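PDB 7CMJ: hypoxanthine phosphoribosyltransferase from Leishmania donovani, which catalyses the magnesium-dependent transfer of a phosphoribosyl group from 5-phosphoribosylpyrophosphate to hypoxanthine or guanine, making IMP or GMP in purine salvage. Local coordinates for residues A[104-109]-A[135-140]; A[127-132]-A[155-160]. All blocks are in the same frame, centred on the assembly; numbering follows the deposited sequence.

Contact 1 of 2, residues A[104-109]-A[135-140]; sequences GQVRML and QYLMRF
Where Tyr-136 meets Gly-104 and Gln-105, Arg-139 NH1 close by hydrogen-bonds to two carbonyls, Ser-103 O, just ahead of Gly-104, and Ala-143 O of the second subunit. The guanidinium is laid flat over its own helix, with Tyr-136 CA 3.8 Å above the plane. No hydrogen bond joins 104-109 to 135-140; the pairing rests on apolar contacts, most of them to two rings. CB of Tyr-136 points toward 104-109, and CG is anti to the backbone N (chi1 170°). Gln-105 CA stands over the ring face, 3.6 Å from the Tyr-136 centroid and 14° off its normal, a CH-pi contact made by the backbone carbon. The side chain of Gln-105 then leads away, OE1 hydrogen-bonded to Val-116 N of the second subunit and NE2 to Ser-103 OG. Val-106 CG2 packs 3.6 Å from Tyr-136 CD1. The same Val-106 methyl, CG2, lies 3.6 Å from Leu-137 CD1, so one branch serves two helix residues. Phe-140 follows Tyr-136 by one helical turn, as the Phe-140 N to Tyr-136 O bond of 2.7 Å attests. Met-108 and Phe-140 reach toward each other tip to tip. The methionine chain bends, and chi3 of 55° carries Met-108 CE over the phenyl centre, 3.9 Å from the Phe-140 centroid. Met-108 SD lies obliquely, 4.6 Å from the Phe-140 centroid, completing a Met-aromatic contact. Tyr-136 OH is hydrogen-bonded to Lys-144 NZ of the second subunit, placing this buried layer against the assembly interface. The arrangement is helix-on-sheet packing of the phosphoribosyltransferase fold: helix 131-142 against strand 107-110, outermost in this chain's mixed sheet, and the chain leading into it.

Contact 2 of 2, residues A[127-132]-A[155-160]; sequences IVDSAI and LDKPSG
Ile-127 and Leu-155 bring their chains together with their CA atoms 5.1 Å apart, and the paths then diverge as 127-130 curls into helix 131-142 while 157-160 leads to helix 161-164. By sequence and position, the stretch from Glu-125 to Thr-133 is the phosphoribosylpyrophosphate-binding motif of the purine phosphoribosyltransferases, probably a phosphate-cradling loop here too. Glu-125 and Asp-126, its first two residues, hold a barium ion in this crystal. Side chains of Ile-127 and Leu-155 cross obliquely, and Ile-127 CG1 rests 3.7 Å from Leu-155 CB. Val-179 touches both, which places the pair against strand 179-180. The other branch of Ile-127 meets a different partner: CG2 packs 3.6 Å from Lys-157 CD, the two side chains crossing at about a right angle. From there the lysine runs back across the loop, Lys-157 CD lying 3.8 Å from Val-128 O. CG of Lys-157 stands between the backbone N and the carbonyl carbon (chi1 56°), and the chain later bends at chi3, -110°, which places CE 4.1 Å from Asp-129 OD1. Asp-129 starts with its CB directed away, but its carboxylate end comes back toward the lysine. By similarity, Asp-129 is the proton acceptor of catalysis and Lys-157 a GMP-binding residue, a placement consistent with their pairing lying inside the active site. One loop position further on, Ser-130 is the N-cap of helix 131-142, its side chain capping a backbone N just beyond Ile-132. Lys-157 NZ donates to Asp-129 OD1 at 2.9 Å in a salt bridge, arriving nearly along the C-O axis of that carboxylate oxygen.

Helix 131-142 belongs to both contacts: its first residues, 131-132, end the 127-132 segment of contact 2, and residues 135-140 face strand 107-110 in contact 1. The centres lie 16 Å apart, yet the contacts meet where Gly-104 CA packs 3.8 Å from Ile-132 CD1. All seven touching residues of contact 1 are buried, and their chemistry is aromatic and aliphatic, backed by a neighbouring subunit. Contact 2 is only partly buried, touches no other chain of the assembly, and adds a salt bridge to its apolar base. That difference fits their places: subunit interface for 104-109 with 135-140, the probable nucleotide site for 127-132 with 155-160.

Contact 1 of 2, residues A[104-109]-A[135-140]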
loop_
_atom_site.group_PDB
_atom_site.type_symbol
_atom_site.label_atom_id
_atom_site.label_comp_id
_atom_site.label_asym_id
_atom_site.label_seq_id
_atom_site.Cartn_x
_atom_site.Cartn_y
_atom_site.Cartn_z
ATOM N N GLY A 104 -8.033 14.892 11.035
ATOM C CA GLY A 104 -7.595 14.965 9.659
ATOM C C GLY A 104 -6.824 13.763 9.184
ATOM O O GLY A 104 -6.076 13.861 8.200
ATOM N N GLN A 105 -6.977 12.621 9.852
ATOM C CA GLN A 105 -6.189 11.460 9.471
ATOM C C GLN A 105 -6.611 10.968 8.093
ATOM O O GLN A 105 -7.753 11.152 7.654
ATOM C CB GLN A 105 -6.309 10.345 10.505
ATOM C CG GLN A 105 -7.728 9.859 10.738
ATOM C CD GLN A 105 -7.824 8.942 11.934
ATOM O OE1 GLN A 105 -7.752 7.725 11.812
ATOM N NE2 GLN A 105 -7.946 9.528 13.101
ATOM N N VAL A 106 -5.647 10.381 7.393
ATOM C CA VAL A 106 -5.862 9.783 6.089
ATOM C C VAL A 106 -5.164 8.436 6.067
ATOM O O VAL A 106 -4.179 8.202 6.782
ATOM C CB VAL A 106 -5.341 10.678 4.943
ATOM C CG1 VAL A 106 -6.285 11.831 4.723
ATOM C CG2 VAL A 106 -3.940 11.185 5.270
ATOM N N ARG A 107 -5.680 7.551 5.223
ATOM C CA ARG A 107 -5.109 6.221 5.087
ATOM C C ARG A 107 -3.906 6.292 4.154
ATOM O O ARG A 107 -4.049 6.523 2.952
ATOM C CB ARG A 107 -6.170 5.246 4.588
ATOM C CG ARG A 107 -5.665 3.841 4.394
ATOM C CD ARG A 107 -6.736 2.966 3.797
ATOM N NE ARG A 107 -6.541 1.556 4.138
ATOM C CZ ARG A 107 -7.437 0.605 3.903
ATOM N NH1 ARG A 107 -8.585 0.923 3.322
ATOM N NH2 ARG A 107 -7.187 -0.658 4.242
ATOM N N MET A 108 -2.721 6.092 4.718
ATOM C CA MET A 108 -1.513 5.956 3.919
ATOM C C MET A 108 -1.627 4.753 2.993
ATOM O O MET A 108 -1.770 3.617 3.455
ATOM C CB MET A 108 -0.303 5.802 4.829
ATOM C CG MET A 108 0.942 6.422 4.242
ATOM S SD MET A 108 0.729 8.152 3.694
ATOM C CE MET A 108 0.100 9.024 5.156
ATOM N N LEU A 109 -1.561 5.005 1.684
ATOM C CA LEU A 109 -1.449 3.940 0.695
ATOM C C LEU A 109 -0.029 3.754 0.199
ATOM O O LEU A 109 0.304 2.675 -0.316
ATOM C CB LEU A 109 -2.360 4.205 -0.512
ATOM C CG LEU A 109 -3.794 4.618 -0.211
ATOM C CD1 LEU A 109 -4.576 4.730 -1.505
ATOM C CD2 LEU A 109 -4.454 3.627 0.738
ATOM N N GLN A 135 -1.774 18.953 8.982
ATOM C CA GLN A 135 -1.255 18.661 10.315
ATOM C C GLN A 135 -1.044 17.165 10.520
ATOM O O GLN A 135 -0.030 16.754 11.095
ATOM C CB GLN A 135 -2.191 19.212 11.384
ATOM C CG GLN A 135 -1.997 20.672 11.633
ATOM C CD GLN A 135 -2.661 21.122 12.893
ATOM O OE1 GLN A 135 -3.640 21.859 12.854
ATOM N NE2 GLN A 135 -2.145 20.669 14.028
ATOM N N TYR A 136 -1.982 16.331 10.054
ATOM C CA TYR A 136 -1.820 14.888 10.223
ATOM C C TYR A 136 -0.606 14.377 9.458
ATOM O O TYR A 136 0.212 13.620 9.999
ATOM C CB TYR A 136 -3.079 14.136 9.780
ATOM C CG TYR A 136 -2.831 12.645 9.726
ATOM C CD1 TYR A 136 -2.599 11.993 8.505
ATOM C CD2 TYR A 136 -2.776 11.891 10.910
ATOM C CE1 TYR A 136 -2.342 10.642 8.470
ATOM C CE2 TYR A 136 -2.524 10.526 10.883
ATOM C CZ TYR A 136 -2.306 9.908 9.665
ATOM O OH TYR A 136 -2.052 8.559 9.633
ATOM N N LEU A 137 -0.491 14.756 8.185
ATOM C CA LEU A 137 0.682 14.395 7.402
ATOM C C LEU A 137 1.973 14.746 8.137
ATOM O O LEU A 137 2.966 14.008 8.072
ATOM C CB LEU A 137 0.619 15.097 6.050
ATOM C CG LEU A 137 -0.130 14.418 4.891
ATOM C CD1 LEU A 137 -1.351 13.719 5.366
ATOM C CD2 LEU A 137 -0.505 15.438 3.795
ATOM N N MET A 138 1.975 15.869 8.852
ATOM C CA MET A 138 3.190 16.293 9.537
ATOM C C MET A 138 3.439 15.429 10.761
ATOM O O MET A 138 4.551 14.934 10.973
ATOM C CB MET A 138 3.092 17.768 9.914
ATOM C CG MET A 138 3.259 18.720 8.732
ATOM S SD MET A 138 2.849 20.456 9.116
ATOM C CE MET A 138 4.261 20.942 10.120
ATOM N N ARG A 139 2.408 15.234 11.578
ATOM C CA ARG A 139 2.502 14.295 12.683
ATOM C C ARG A 139 3.006 12.939 12.193
ATOM O O ARG A 139 3.934 12.360 12.776
ATOM C CB ARG A 139 1.141 14.173 13.363
ATOM C CG ARG A 139 0.985 15.025 14.599
ATOM C CD ARG A 139 -0.278 15.874 14.536
ATOM N NE ARG A 139 -1.467 15.061 14.292
ATOM C CZ ARG A 139 -2.637 15.554 13.899
ATOM N NH1 ARG A 139 -3.666 14.743 13.698
ATOM N NH2 ARG A 139 -2.775 16.861 13.711
ATOM N N PHE A 140 2.409 12.431 11.106
ATOM C CA PHE A 140 2.923 11.239 10.444
ATOM C C PHE A 140 4.426 11.349 10.217
ATOM O O PHE A 140 5.199 10.479 10.639
ATOM C CB PHE A 140 2.193 11.028 9.114
ATOM C CG PHE A 140 2.658 9.830 8.347
ATOM C CD1 PHE A 140 2.432 8.544 8.827
ATOM C CD2 PHE A 140 3.299 9.975 7.133
ATOM C CE1 PHE A 140 2.848 7.425 8.104
ATOM C CE2 PHE A 140 3.724 8.849 6.401
ATOM C CZ PHE A 140 3.505 7.586 6.891
#

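Contact 2 of 2, residues A[127-132]-A[155-160]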
loop_
_atom_site.group_PDB
_atom_site.type_symbol
_atom_site.label_atom_id
_atom_site.label_comp_id
_atom_site.label_asym_id
_atom_site.label_seq_id
_atom_site.Cartn_x
_atom_site.Cartn_y
_atom_site.Cartn_z
ATOM N N ILE A 127 -1.758 22.776 -3.089
ATOM C CA ILE A 127 -2.631 23.662 -2.327
ATOM C C ILE A 127 -2.831 23.043 -0.953
ATOM O O ILE A 127 -2.842 21.817 -0.810
ATOM C CB ILE A 127 -4.019 23.841 -2.976
ATOM C CG1 ILE A 127 -3.903 24.369 -4.382
ATOM C CG2 ILE A 127 -4.911 24.803 -2.166
ATOM C CD1 ILE A 127 -5.097 24.010 -5.168
ATOM N N VAL A 128 -3.030 23.896 0.052
ATOM C CA VAL A 128 -3.432 23.459 1.386
ATOM C C VAL A 128 -4.958 23.512 1.442
ATOM O O VAL A 128 -5.540 24.569 1.698
ATOM C CB VAL A 128 -2.806 24.326 2.479
ATOM C CG1 VAL A 128 -3.336 23.903 3.841
ATOM C CG2 VAL A 128 -1.293 24.266 2.436
ATOM N N ASP A 129 -5.620 22.375 1.204
ATOM C CA ASP A 129 -7.079 22.360 1.190
ATOM C C ASP A 129 -7.690 21.889 2.504
ATOM O O ASP A 129 -8.896 22.052 2.700
ATOM C CB ASP A 129 -7.611 21.499 0.032
ATOM C CG ASP A 129 -8.187 22.347 -1.114
ATOM O OD1 ASP A 129 -8.636 23.498 -0.870
ATOM O OD2 ASP A 129 -8.184 21.862 -2.267
ATOM N N SER A 130 -6.895 21.336 3.410
ATOM C CA SER A 130 -7.383 21.011 4.747
ATOM C C SER A 130 -6.213 21.165 5.706
ATOM O O SER A 130 -5.242 20.406 5.641
ATOM C CB SER A 130 -7.975 19.602 4.800
ATOM O OG SER A 130 -7.927 19.065 6.114
ATOM N N ALA A 131 -6.289 22.158 6.582
ATOM C CA ALA A 131 -5.194 22.351 7.516
ATOM C C ALA A 131 -5.028 21.137 8.425
ATOM O O ALA A 131 -3.899 20.718 8.703
ATOM C CB ALA A 131 -5.418 23.623 8.325
ATOM N N ILE A 132 -6.138 20.538 8.874
ATOM C CA ILE A 132 -6.026 19.374 9.757
ATOM C C ILE A 132 -5.325 18.219 9.049
ATOM O O ILE A 132 -4.468 17.546 9.638
ATOM C CB ILE A 132 -7.400 18.930 10.308
ATOM C CG1 ILE A 132 -8.484 18.974 9.231
ATOM C CG2 ILE A 132 -7.774 19.734 11.524
ATOM C CD1 ILE A 132 -9.686 18.100 9.549
ATOM N N LEU A 155 0.409 26.974 -4.371
ATOM C CA LEU A 155 -0.675 27.935 -4.333
ATOM C C LEU A 155 -1.061 28.196 -2.881
ATOM O O LEU A 155 -1.679 27.342 -2.237
ATOM C CB LEU A 155 -1.873 27.412 -5.112
ATOM C CG LEU A 155 -1.698 27.294 -6.616
ATOM C CD1 LEU A 155 -3.051 26.962 -7.215
ATOM C CD2 LEU A 155 -1.125 28.590 -7.216
ATOM N N ASP A 156 -0.694 29.371 -2.369
ATOM C CA ASP A 156 -1.185 29.868 -1.086
ATOM C C ASP A 156 -2.497 30.617 -1.326
ATOM O O ASP A 156 -2.499 31.721 -1.880
ATOM C CB ASP A 156 -0.136 30.771 -0.447
ATOM C CG ASP A 156 -0.366 30.998 1.032
ATOM O OD1 ASP A 156 -1.007 30.153 1.700
ATOM O OD2 ASP A 156 0.111 32.041 1.523
ATOM N N LYS A 157 -3.614 30.011 -0.927
ATOM C CA LYS A 157 -4.952 30.587 -0.995
ATOM C C LYS A 157 -5.282 31.299 0.311
ATOM O O LYS A 157 -4.645 31.048 1.346
ATOM C CB LYS A 157 -5.987 29.488 -1.284
ATOM C CG LYS A 157 -5.971 28.336 -0.283
ATOM C CD LYS A 157 -7.032 27.275 -0.565
ATOM C CE LYS A 157 -8.146 27.292 0.483
ATOM N NZ LYS A 157 -8.966 26.044 0.454
ATOM N N PRO A 158 -6.276 32.194 0.297
ATOM C CA PRO A 158 -6.653 32.919 1.520
ATOM C C PRO A 158 -6.838 32.011 2.728
ATOM O O PRO A 158 -7.527 30.987 2.663
ATOM C CB PRO A 158 -7.965 33.599 1.127
ATOM C CG PRO A 158 -7.819 33.839 -0.323
ATOM C CD PRO A 158 -7.058 32.657 -0.864
ATOM N N SER A 159 -6.204 32.403 3.835
ATOM C CA SER A 159 -6.212 31.654 5.084
ATOM C C SER A 159 -5.761 32.569 6.212
ATOM O O SER A 159 -4.935 33.465 6.010
ATOM C CB SER A 159 -5.307 30.419 5.026
ATOM O OG SER A 159 -4.136 30.663 4.269
ATOM N N GLY A 160 -6.327 32.340 7.395
ATOM C CA GLY A 160 -5.912 33.031 8.596
ATOM C C GLY A 160 -4.704 32.365 9.225
ATOM O O GLY A 160 -4.096 31.449 8.673
#